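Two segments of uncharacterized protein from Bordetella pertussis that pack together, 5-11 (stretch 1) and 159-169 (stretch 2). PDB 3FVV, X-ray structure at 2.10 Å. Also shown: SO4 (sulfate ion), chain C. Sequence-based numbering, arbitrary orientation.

Stretch 1 (5-11) RLALFDL
Stretch 2, residues 159-169: GKVVRVNQWLA

Stretch 1 is a β-strand over roughly residues 5-9, with phi near -105° to -130° and psi between about 115° and 160°. Next, Asp10 has phi/psi -66/155; Leu11, at -102/-66, is in a loop or turn. Stretch 2 is helical throughout, part of a longer helix. Its phi/psi values lie near -62/-43, and i to i-4 backbone hydrogen bonds run from Arg163 N to Gly159 O (2.9 Å) through Ala169 N to Asn165 O (3.1 Å).

The strand and helix axes approach to 12.1 Å, and their N-to-C directions differ by 140°. The register therefore runs in reverse. Leu6 CA lies 10.1 Å from Leu168 CA, Leu8 CA 9.0 Å from Val164 CA, and Asp10 CA 9.8 Å from Lys160 CA. This spacing leaves the contact to side chains.

Strand alternation points Leu6 and Leu8 toward the helix, while Ala7 and Phe9 make no contact with it. Leu6 is t,p. Leu6 CD1 sits 3.9 Å from Trp167 CH2, at the indole edge and near the ring plane. Leu6 CD2 lies 4.1 Å from Leu168 CD1. Leu8 is m,t. Leu8 CD1 packs 4.0 Å from Val164 CG1, and Leu8 CD2 lies 4.2 Å from Trp167 CZ3. Trp167 (chi1 161°, chi2 71°) thus touches both Leu6 and Leu8. Val164 is t and Leu168 is m,t.

A charged pair follows this apolar patch. Asp10 (chi1 t) has its CA-to-CB bond sideways to the helix, but its carboxylate comes nearer. The CA-to-CB bond of Lys160 points toward stretch 1. The rotamer is m,t,t,t, extended from chi2 on, and Lys160 NZ forms a salt bridge with Asp10 OD1 at 2.8 Å. A sulfate, probably from the crystallisation liquor, lies beside them. Lys160 NZ donates a hydrogen bond to sulfate O2 (2.9 Å), and Leu11 N donates one to sulfate O1 (3.2 Å).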

# COMPACT_ATOMS: atom_id res chain seq x y z
N ARG A 5 -11.80 18.12 -3.78
CA ARG A 5 -11.77 17.09 -2.75
C ARG A 5 -10.48 16.29 -2.85
O ARG A 5 -9.81 16.29 -3.88
CB ARG A 5 -13.01 16.22 -2.83
CG ARG A 5 -14.30 17.14 -2.95
CD ARG A 5 -15.53 16.39 -3.24
NE ARG A 5 -15.26 15.36 -4.25
CZ ARG A 5 -16.15 14.43 -4.58
NH1 ARG A 5 -17.36 14.45 -4.02
NH2 ARG A 5 -15.85 13.51 -5.49
N LEU A 6 -10.11 15.66 -1.75
CA LEU A 6 -8.93 14.78 -1.71
C LEU A 6 -9.46 13.35 -1.64
O LEU A 6 -10.40 13.05 -0.87
CB LEU A 6 -8.11 15.07 -0.49
CG LEU A 6 -6.80 14.33 -0.28
CD1 LEU A 6 -5.83 14.70 -1.34
CD2 LEU A 6 -6.34 14.67 1.16
N ALA A 7 -8.83 12.46 -2.42
CA ALA A 7 -9.18 11.08 -2.35
C ALA A 7 -7.97 10.19 -2.16
O ALA A 7 -7.10 10.08 -3.05
CB ALA A 7 -9.98 10.67 -3.69
N LEU A 8 -7.93 9.49 -1.04
CA LEU A 8 -6.85 8.62 -0.67
C LEU A 8 -7.34 7.17 -0.71
O LEU A 8 -8.42 6.84 -0.19
CB LEU A 8 -6.36 8.94 0.75
CG LEU A 8 -5.99 10.44 0.96
CD1 LEU A 8 -5.62 10.69 2.46
CD2 LEU A 8 -4.90 10.91 0.03
N PHE A 9 -6.50 6.32 -1.29
CA PHE A 9 -6.76 4.91 -1.40
C PHE A 9 -5.70 4.05 -0.76
O PHE A 9 -4.54 4.14 -1.10
CB PHE A 9 -6.90 4.55 -2.86
CG PHE A 9 -7.88 5.38 -3.57
CD1 PHE A 9 -9.23 5.07 -3.52
CD2 PHE A 9 -7.48 6.51 -4.26
CE1 PHE A 9 -10.14 5.83 -4.16
CE2 PHE A 9 -8.38 7.29 -4.93
CZ PHE A 9 -9.72 6.94 -4.91
N ASP A 10 -6.11 3.20 0.15
CA ASP A 10 -5.30 2.04 0.57
C ASP A 10 -5.15 1.08 -0.63
O ASP A 10 -5.97 1.07 -1.53
CB ASP A 10 -6.01 1.34 1.74
CG ASP A 10 -5.18 0.16 2.33
OD1 ASP A 10 -3.97 0.41 2.66
OD2 ASP A 10 -5.70 -0.98 2.42
N LEU A 11 -4.10 0.27 -0.67
CA LEU A 11 -3.93 -0.69 -1.75
C LEU A 11 -4.32 -2.14 -1.39
O LEU A 11 -5.29 -2.67 -1.94
CB LEU A 11 -2.49 -0.69 -2.27
CG LEU A 11 -2.18 -1.66 -3.40
CD1 LEU A 11 -2.98 -1.31 -4.60
CD2 LEU A 11 -0.61 -1.68 -3.76
N GLY A 159 1.83 6.42 10.76
CA GLY A 159 2.72 6.96 9.74
C GLY A 159 2.00 7.38 8.47
O GLY A 159 2.46 8.30 7.77
N LYS A 160 0.90 6.72 8.12
CA LYS A 160 0.14 7.15 6.95
C LYS A 160 -0.33 8.58 7.15
O LYS A 160 -0.31 9.37 6.20
CB LYS A 160 -1.02 6.24 6.67
CG LYS A 160 -0.61 4.86 6.20
CD LYS A 160 -1.73 4.17 5.40
CE LYS A 160 -1.25 2.81 4.91
NZ LYS A 160 -2.30 2.06 4.17
N VAL A 161 -0.69 8.95 8.39
CA VAL A 161 -1.17 10.30 8.67
C VAL A 161 -0.06 11.32 8.50
O VAL A 161 -0.21 12.31 7.74
CB VAL A 161 -1.94 10.45 10.05
CG1 VAL A 161 -2.57 11.89 10.17
CG2 VAL A 161 -3.01 9.38 10.17
N VAL A 162 1.07 11.08 9.16
CA VAL A 162 2.25 11.92 9.01
C VAL A 162 2.63 12.09 7.50
O VAL A 162 2.74 13.20 6.99
CB VAL A 162 3.43 11.31 9.85
CG1 VAL A 162 4.77 12.05 9.65
CG2 VAL A 162 3.05 11.31 11.33
N ARG A 163 2.73 10.97 6.77
CA ARG A 163 3.17 11.03 5.40
C ARG A 163 2.20 11.81 4.52
O ARG A 163 2.61 12.56 3.67
CB ARG A 163 3.41 9.60 4.85
CG ARG A 163 4.62 8.96 5.43
CD ARG A 163 5.94 9.60 4.84
NE ARG A 163 5.89 9.53 3.38
CZ ARG A 163 6.20 8.44 2.66
NH1 ARG A 163 6.60 7.34 3.24
NH2 ARG A 163 6.05 8.43 1.34
N VAL A 164 0.91 11.64 4.74
CA VAL A 164 -0.07 12.34 3.96
C VAL A 164 0.08 13.84 4.26
O VAL A 164 0.03 14.67 3.34
CB VAL A 164 -1.50 11.84 4.30
CG1 VAL A 164 -2.49 12.80 3.74
CG2 VAL A 164 -1.74 10.40 3.72
N ASN A 165 0.23 14.21 5.53
CA ASN A 165 0.33 15.67 5.85
C ASN A 165 1.64 16.27 5.27
O ASN A 165 1.64 17.39 4.67
CB ASN A 165 0.12 15.96 7.33
CG ASN A 165 -1.32 15.67 7.81
OD1 ASN A 165 -1.53 15.08 8.90
ND2 ASN A 165 -2.29 16.08 7.02
N GLN A 166 2.72 15.50 5.33
CA GLN A 166 3.99 15.97 4.74
C GLN A 166 3.85 16.14 3.25
O GLN A 166 4.30 17.13 2.73
CB GLN A 166 5.15 15.05 5.08
CG GLN A 166 5.40 15.00 6.54
CD GLN A 166 6.43 14.01 6.97
OE1 GLN A 166 6.52 12.88 6.46
NE2 GLN A 166 7.22 14.41 7.99
N TRP A 167 3.20 15.20 2.56
CA TRP A 167 3.02 15.31 1.11
C TRP A 167 2.18 16.55 0.69
O TRP A 167 2.56 17.29 -0.22
CB TRP A 167 2.44 14.00 0.58
CG TRP A 167 1.80 14.07 -0.71
CD1 TRP A 167 2.40 14.23 -1.92
CD2 TRP A 167 0.41 13.95 -0.96
NE1 TRP A 167 1.45 14.23 -2.92
CE2 TRP A 167 0.22 14.05 -2.35
CE3 TRP A 167 -0.69 13.78 -0.14
CZ2 TRP A 167 -1.03 14.01 -2.94
CZ3 TRP A 167 -1.94 13.72 -0.74
CH2 TRP A 167 -2.09 13.85 -2.12
N LEU A 168 1.07 16.78 1.34
CA LEU A 168 0.25 17.92 1.01
C LEU A 168 1.06 19.22 1.17
O LEU A 168 1.02 20.12 0.32
CB LEU A 168 -1.01 17.94 1.88
CG LEU A 168 -2.01 16.83 1.55
CD1 LEU A 168 -3.04 16.64 2.66
CD2 LEU A 168 -2.69 17.03 0.17
N ALA A 169 1.82 19.33 2.26
CA ALA A 169 2.58 20.57 2.52
C ALA A 169 3.65 20.78 1.42
O ALA A 169 3.84 21.87 0.90
CB ALA A 169 3.20 20.50 3.89
S SO4 C . -1.49 -1.51 2.66
O1 SO4 C . -1.90 -1.07 1.27
O2 SO4 C . -0.96 -0.39 3.52
O3 SO4 C . -2.65 -2.22 3.18
O4 SO4 C . -0.39 -2.48 2.59